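Long-range contact in 6-phosphogluconolactonase (Leishmania braziliensis, PDB 3CSS), which probably hydrolyses 6-phosphogluconolactone to 6-phosphogluconate, the second step of the oxidative pentose phosphate pathway: residues L64-L78 against L95-R109. Numbering follows the deposited sequence.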
loop_
_atom_site.group_PDB
_atom_site.type_symbol
_atom_site.label_atom_id
_atom_site.label_comp_id
_atom_site.label_asym_id
_atom_site.label_seq_id
_atom_site.Cartn_x
_atom_site.Cartn_y
_atom_site.Cartn_z
ATOM N N LEU A 64 11.467 1.505 16.339
ATOM C CA LEU A 64 10.765 2.593 15.648
ATOM C C LEU A 64 11.041 3.957 16.297
ATOM O O LEU A 64 11.213 4.965 15.605
ATOM C CB LEU A 64 9.266 2.303 15.604
ATOM C CG LEU A 64 8.886 0.932 15.018
ATOM C CD1 LEU A 64 7.363 0.790 14.998
ATOM C CD2 LEU A 64 9.464 0.691 13.607
ATOM N N GLN A 65 11.100 3.988 17.623
ATOM C CA GLN A 65 11.457 5.228 18.325
ATOM C C GLN A 65 12.923 5.637 18.055
ATOM O O GLN A 65 13.295 6.802 18.240
ATOM C CB GLN A 65 11.099 5.123 19.822
ATOM C CG GLN A 65 9.573 4.987 19.997
ATOM C CD GLN A 65 9.094 4.929 21.423
ATOM O OE1 GLN A 65 9.818 4.501 22.328
ATOM N NE2 GLN A 65 7.845 5.351 21.633
ATOM N N GLN A 66 13.734 4.683 17.597
ATOM C CA GLN A 66 15.111 4.936 17.142
ATOM C C GLN A 66 15.193 5.297 15.644
ATOM O O GLN A 66 16.287 5.346 15.068
ATOM C CB GLN A 66 15.970 3.694 17.385
ATOM C CG GLN A 66 16.125 3.273 18.848
ATOM C CD GLN A 66 16.497 1.797 18.989
ATOM O OE1 GLN A 66 16.839 1.132 18.003
ATOM N NE2 GLN A 66 16.424 1.278 20.215
ATOM N N HIS A 67 14.034 5.517 15.022
ATOM C CA HIS A 67 13.939 5.981 13.633
ATOM C C HIS A 67 14.396 4.923 12.613
ATOM O O HIS A 67 14.880 5.269 11.533
ATOM C CB HIS A 67 14.701 7.315 13.431
ATOM C CG HIS A 67 14.520 8.302 14.551
ATOM N ND1 HIS A 67 13.294 8.840 14.878
ATOM C CD2 HIS A 67 15.407 8.834 15.427
ATOM C CE1 HIS A 67 13.432 9.665 15.901
ATOM N NE2 HIS A 67 14.707 9.680 16.255
ATOM N N ALA A 68 14.197 3.639 12.927
ATOM C CA ALA A 68 14.551 2.558 11.988
ATOM C C ALA A 68 13.685 2.559 10.711
ATOM O O ALA A 68 14.116 2.063 9.669
ATOM C CB ALA A 68 14.450 1.206 12.674
ATOM N N VAL A 69 12.467 3.092 10.814
ATOM C CA VAL A 69 11.490 3.071 9.722
ATOM C C VAL A 69 10.981 4.477 9.419
ATOM O O VAL A 69 10.669 5.250 10.332
ATOM C CB VAL A 69 10.264 2.163 10.036
ATOM C CG1 VAL A 69 9.197 2.285 8.907
ATOM C CG2 VAL A 69 10.680 0.696 10.231
ATOM N N GLN A 70 10.923 4.800 8.133
ATOM C CA GLN A 70 10.219 5.978 7.643
ATOM C C GLN A 70 8.895 5.495 7.053
ATOM O O GLN A 70 8.897 4.734 6.076
ATOM C CB GLN A 70 11.039 6.697 6.578
ATOM C CG GLN A 70 10.319 7.897 5.952
ATOM C CD GLN A 70 11.186 8.619 4.948
ATOM O OE1 GLN A 70 11.698 8.010 4.017
ATOM N NE2 GLN A 70 11.362 9.924 5.142
ATOM N N PHE A 71 7.792 5.954 7.650
ATOM C CA PHE A 71 6.436 5.515 7.310
ATOM C C PHE A 71 5.773 6.487 6.332
ATOM O O PHE A 71 5.805 7.720 6.520
ATOM C CB PHE A 71 5.540 5.446 8.551
ATOM C CG PHE A 71 5.932 4.404 9.549
ATOM C CD1 PHE A 71 5.371 3.142 9.491
ATOM C CD2 PHE A 71 6.835 4.693 10.560
ATOM C CE1 PHE A 71 5.700 2.165 10.411
ATOM C CE2 PHE A 71 7.185 3.717 11.496
ATOM C CZ PHE A 71 6.611 2.447 11.418
ATOM N N ILE A 72 5.138 5.918 5.321
ATOM C CA ILE A 72 4.258 6.641 4.417
ATOM C C ILE A 72 2.974 5.841 4.255
ATOM O O ILE A 72 2.953 4.633 4.479
ATOM C CB ILE A 72 4.907 6.920 3.032
ATOM C CG1 ILE A 72 4.970 5.660 2.147
ATOM C CG2 ILE A 72 6.347 7.538 3.210
ATOM C CD1 ILE A 72 5.490 5.953 0.710
ATOM N N LEU A 73 1.902 6.529 3.884
ATOM C CA LEU A 73 0.656 5.845 3.551
ATOM C C LEU A 73 0.683 5.528 2.054
ATOM O O LEU A 73 0.822 6.411 1.202
ATOM C CB LEU A 73 -0.561 6.712 3.884
ATOM C CG LEU A 73 -0.840 7.008 5.357
ATOM C CD1 LEU A 73 -1.924 8.087 5.439
ATOM C CD2 LEU A 73 -1.262 5.756 6.107
ATOM N N GLY A 74 0.577 4.248 1.723
ATOM C CA GLY A 74 0.515 3.836 0.319
ATOM C C GLY A 74 -0.752 4.244 -0.439
ATOM O O GLY A 74 -0.727 4.380 -1.653
ATOM N N ASP A 75 -1.842 4.439 0.289
ATOM C CA ASP A 75 -3.037 5.051 -0.236
ATOM C C ASP A 75 -3.847 5.592 0.911
ATOM O O ASP A 75 -3.636 5.221 2.071
ATOM C CB ASP A 75 -3.867 4.087 -1.087
ATOM C CG ASP A 75 -4.614 3.037 -0.263
ATOM O OD1 ASP A 75 -3.961 2.162 0.361
ATOM O OD2 ASP A 75 -5.865 3.045 -0.296
ATOM N N GLU A 76 -4.768 6.482 0.590
ATOM C CA GLU A 76 -5.562 7.114 1.641
ATOM C C GLU A 76 -6.920 7.554 1.141
ATOM O O GLU A 76 -7.079 7.999 0.003
ATOM C CB GLU A 76 -4.782 8.271 2.282
ATOM C CG GLU A 76 -5.515 9.046 3.381
ATOM C CD GLU A 76 -5.890 8.192 4.595
ATOM O OE1 GLU A 76 -6.610 7.184 4.422
ATOM O OE2 GLU A 76 -5.505 8.567 5.735
ATOM N N ARG A 77 -7.894 7.407 2.023
ATOM C CA ARG A 77 -9.222 7.961 1.834
ATOM C C ARG A 77 -9.191 9.446 2.171
ATOM O O ARG A 77 -8.726 9.824 3.260
ATOM C CB ARG A 77 -10.204 7.247 2.768
ATOM C CG ARG A 77 -10.414 5.781 2.475
ATOM C CD ARG A 77 -9.372 4.876 3.142
ATOM N NE ARG A 77 -9.638 3.452 2.923
ATOM C CZ ARG A 77 -10.375 2.666 3.700
ATOM N NH1 ARG A 77 -10.984 3.137 4.774
ATOM N NH2 ARG A 77 -10.527 1.372 3.379
ATOM N N LEU A 78 -9.723 10.295 1.289
ATOM C CA LEU A 78 -9.651 11.749 1.499
ATOM C C LEU A 78 -10.732 12.219 2.461
ATOM O O LEU A 78 -11.687 12.929 2.099
ATOM C CB LEU A 78 -9.681 12.498 0.174
ATOM C CG LEU A 78 -8.495 12.134 -0.729
ATOM C CD1 LEU A 78 -8.551 12.892 -2.045
ATOM C CD2 LEU A 78 -7.157 12.362 -0.009
ATOM N N LEU A 95 -0.605 2.097 16.030
ATOM C CA LEU A 95 0.857 2.168 16.055
ATOM C C LEU A 95 1.479 3.568 16.076
ATOM O O LEU A 95 2.350 3.848 16.909
ATOM C CB LEU A 95 1.411 1.371 14.860
ATOM C CG LEU A 95 2.903 1.518 14.541
ATOM C CD1 LEU A 95 3.760 0.912 15.667
ATOM C CD2 LEU A 95 3.260 0.904 13.209
ATOM N N LEU A 96 1.071 4.438 15.152
ATOM C CA LEU A 96 1.807 5.678 14.903
ATOM C C LEU A 96 1.670 6.691 16.026
ATOM O O LEU A 96 2.460 7.634 16.129
ATOM C CB LEU A 96 1.410 6.307 13.546
ATOM C CG LEU A 96 1.588 5.436 12.304
ATOM C CD1 LEU A 96 1.201 6.204 11.052
ATOM C CD2 LEU A 96 3.041 4.963 12.179
ATOM N N ARG A 97 0.686 6.489 16.900
ATOM C CA ARG A 97 0.557 7.339 18.087
ATOM C C ARG A 97 1.865 7.395 18.901
ATOM O O ARG A 97 2.151 8.415 19.543
ATOM C CB ARG A 97 -0.623 6.873 18.952
ATOM C CG ARG A 97 -0.521 5.443 19.463
ATOM C CD ARG A 97 -1.838 4.952 20.020
ATOM N NE ARG A 97 -1.778 3.549 20.441
ATOM C CZ ARG A 97 -1.429 3.124 21.654
ATOM N NH1 ARG A 97 -1.070 3.977 22.595
ATOM N NH2 ARG A 97 -1.414 1.820 21.916
ATOM N N ASP A 98 2.658 6.323 18.875
ATOM C CA ASP A 98 3.904 6.257 19.651
ATOM C C ASP A 98 5.170 6.215 18.786
ATOM O O ASP A 98 6.257 5.911 19.288
ATOM C CB ASP A 98 3.853 5.067 20.615
ATOM C CG ASP A 98 2.798 5.244 21.699
ATOM O OD1 ASP A 98 2.676 6.367 22.256
ATOM O OD2 ASP A 98 2.088 4.266 22.017
ATOM N N VAL A 99 5.021 6.555 17.504
ATOM C CA VAL A 99 6.140 6.698 16.571
ATOM C C VAL A 99 6.437 8.195 16.433
ATOM O O VAL A 99 5.510 9.011 16.345
ATOM C CB VAL A 99 5.821 6.081 15.167
ATOM C CG1 VAL A 99 6.939 6.371 14.172
ATOM C CG2 VAL A 99 5.592 4.564 15.270
ATOM N N PRO A 100 7.729 8.572 16.434
ATOM C CA PRO A 100 8.071 9.989 16.289
ATOM C C PRO A 100 7.503 10.590 15.009
ATOM O O PRO A 100 7.564 9.957 13.949
ATOM C CB PRO A 100 9.606 9.988 16.283
ATOM C CG PRO A 100 9.999 8.704 16.937
ATOM C CD PRO A 100 8.930 7.724 16.535
ATOM N N SER A 101 6.939 11.795 15.118
ATOM C CA SER A 101 6.294 12.465 13.981
ATOM C C SER A 101 7.264 12.636 12.830
ATOM O O SER A 101 6.861 12.574 11.671
ATOM C CB SER A 101 5.751 13.844 14.378
ATOM O OG SER A 101 4.802 13.746 15.429
ATOM N N SER A 102 8.538 12.867 13.166
ATOM C CA SER A 102 9.606 13.031 12.170
ATOM C C SER A 102 9.801 11.822 11.261
ATOM O O SER A 102 10.357 11.961 10.170
ATOM C CB SER A 102 10.945 13.360 12.854
ATOM O OG SER A 102 11.412 12.290 13.663
ATOM N N ASP A 103 9.342 10.654 11.706
ATOM C CA ASP A 103 9.478 9.415 10.940
ATOM C C ASP A 103 8.247 9.081 10.096
ATOM O O ASP A 103 8.208 8.029 9.458
ATOM C CB ASP A 103 9.741 8.248 11.891
ATOM C CG ASP A 103 11.067 8.356 12.595
ATOM O OD1 ASP A 103 12.066 8.759 11.953
ATOM O OD2 ASP A 103 11.106 8.054 13.801
ATOM N N VAL A 104 7.250 9.961 10.115
ATOM C CA VAL A 104 5.997 9.753 9.405
ATOM C C VAL A 104 5.729 10.911 8.440
ATOM O O VAL A 104 5.712 12.074 8.833
ATOM C CB VAL A 104 4.799 9.618 10.403
ATOM C CG1 VAL A 104 3.518 9.273 9.645
ATOM C CG2 VAL A 104 5.095 8.575 11.452
ATOM N N ILE A 105 5.502 10.582 7.177
ATOM C CA ILE A 105 5.154 11.567 6.166
ATOM C C ILE A 105 3.636 11.721 6.114
ATOM O O ILE A 105 2.905 10.752 5.869
ATOM C CB ILE A 105 5.731 11.185 4.777
ATOM C CG1 ILE A 105 7.248 10.943 4.864
ATOM C CG2 ILE A 105 5.419 12.255 3.740
ATOM C CD1 ILE A 105 8.057 12.087 5.411
ATOM N N SER A 106 3.154 12.930 6.374
ATOM C CA SER A 106 1.719 13.175 6.417
ATOM C C SER A 106 1.167 13.559 5.048
ATOM O O SER A 106 1.874 14.125 4.211
ATOM C CB SER A 106 1.396 14.276 7.430
ATOM O OG SER A 106 1.963 15.503 7.049
ATOM N N ILE A 107 -0.109 13.242 4.840
ATOM C CA ILE A 107 -0.867 13.699 3.678
ATOM C C ILE A 107 -1.752 14.856 4.134
ATOM O O ILE A 107 -2.467 14.739 5.128
ATOM C CB ILE A 107 -1.771 12.585 3.088
ATOM C CG1 ILE A 107 -0.923 11.399 2.605
ATOM C CG2 ILE A 107 -2.602 13.132 1.926
ATOM C CD1 ILE A 107 -1.737 10.173 2.169
ATOM N N ASP A 108 -1.698 15.960 3.398
ATOM C CA ASP A 108 -2.559 17.115 3.631
ATOM C C ASP A 108 -3.844 16.963 2.809
ATOM O O ASP A 108 -3.819 17.117 1.595
ATOM C CB ASP A 108 -1.798 18.390 3.248
ATOM C CG ASP A 108 -2.556 19.650 3.566
ATOM O OD1 ASP A 108 -3.682 19.572 4.107
ATOM O OD2 ASP A 108 -2.004 20.731 3.269
ATOM N N ARG A 109 -4.963 16.657 3.467
ATOM C CA ARG A 109 -6.219 16.343 2.754
ATOM C C ARG A 109 -7.152 17.501 2.546
ATOM O O ARG A 109 -8.155 17.361 1.859
ATOM C CB ARG A 109 -7.056 15.294 3.503
ATOM C CG ARG A 109 -6.328 14.074 3.913
ATOM C CD ARG A 109 -5.910 14.146 5.359
ATOM N NE ARG A 109 -4.895 13.133 5.616
ATOM C CZ ARG A 109 -5.162 11.854 5.842
ATOM N NH1 ARG A 109 -6.406 11.418 5.856
ATOM N NH2 ARG A 109 -4.161 11.017 6.040
HETATM O O HOH W 1 12.949 7.555 9.764
HETATM O O HOH W 2 10.828 11.195 7.891
HETATM O O HOH W 3 1.712 9.318 4.205
#
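Leu96 lays its CD2 methyl over one face of the Phe71 ring, 4.0 Å from the centroid, a CH-pi contact; Val69 CG1 covers the opposite face, and Asp103 O lies at the ring edge. Leu95 and Val99 add methyls around the ring, so a large flat hydrocarbon suits this buried place. With CG anti to its carbonyl carbon (chi1 -66°), Phe71 directs the ring at Leu95 and Leu96 of helix 87-96. The His67 imidazole offers a flat N-H donor: ND1 gives its proton over 2.6 Å to the syn lone pair of Asp103 OD2. Pro100 CB also lies at the ring edge, and Gln65 O over one face. At positive phi, His67 closes helix 61-65 in a Schellman motif. Arg109 grips Glu76 OE2 end-on in a buried salt bridge, with bent bonds: NH2 (2.8 Å, 144°) meets the anti lone pair, NH1 (3.0 Å, 135°) comes from above the carboxylate plane. NE bonds Ile107 O, helping fix the guanidinium's rotation; OE2, suited to several donors, also accepts from Phe88 N of helix 87-96. Leu95 to Pro100 pack against helix 61-65 and the Phe71 ring, whereas from Asp103 the chain passes along strand 69-77, bridging it once: Phe71 N donates to Asp103 O, Ile105 N to Phe71 O. The strand's other edge pairs with parallel strand 39-43 in the family's Rossmann-like alpha/beta sheet, while helix 123-140 packs on Ile72, Ile105 and Ile107.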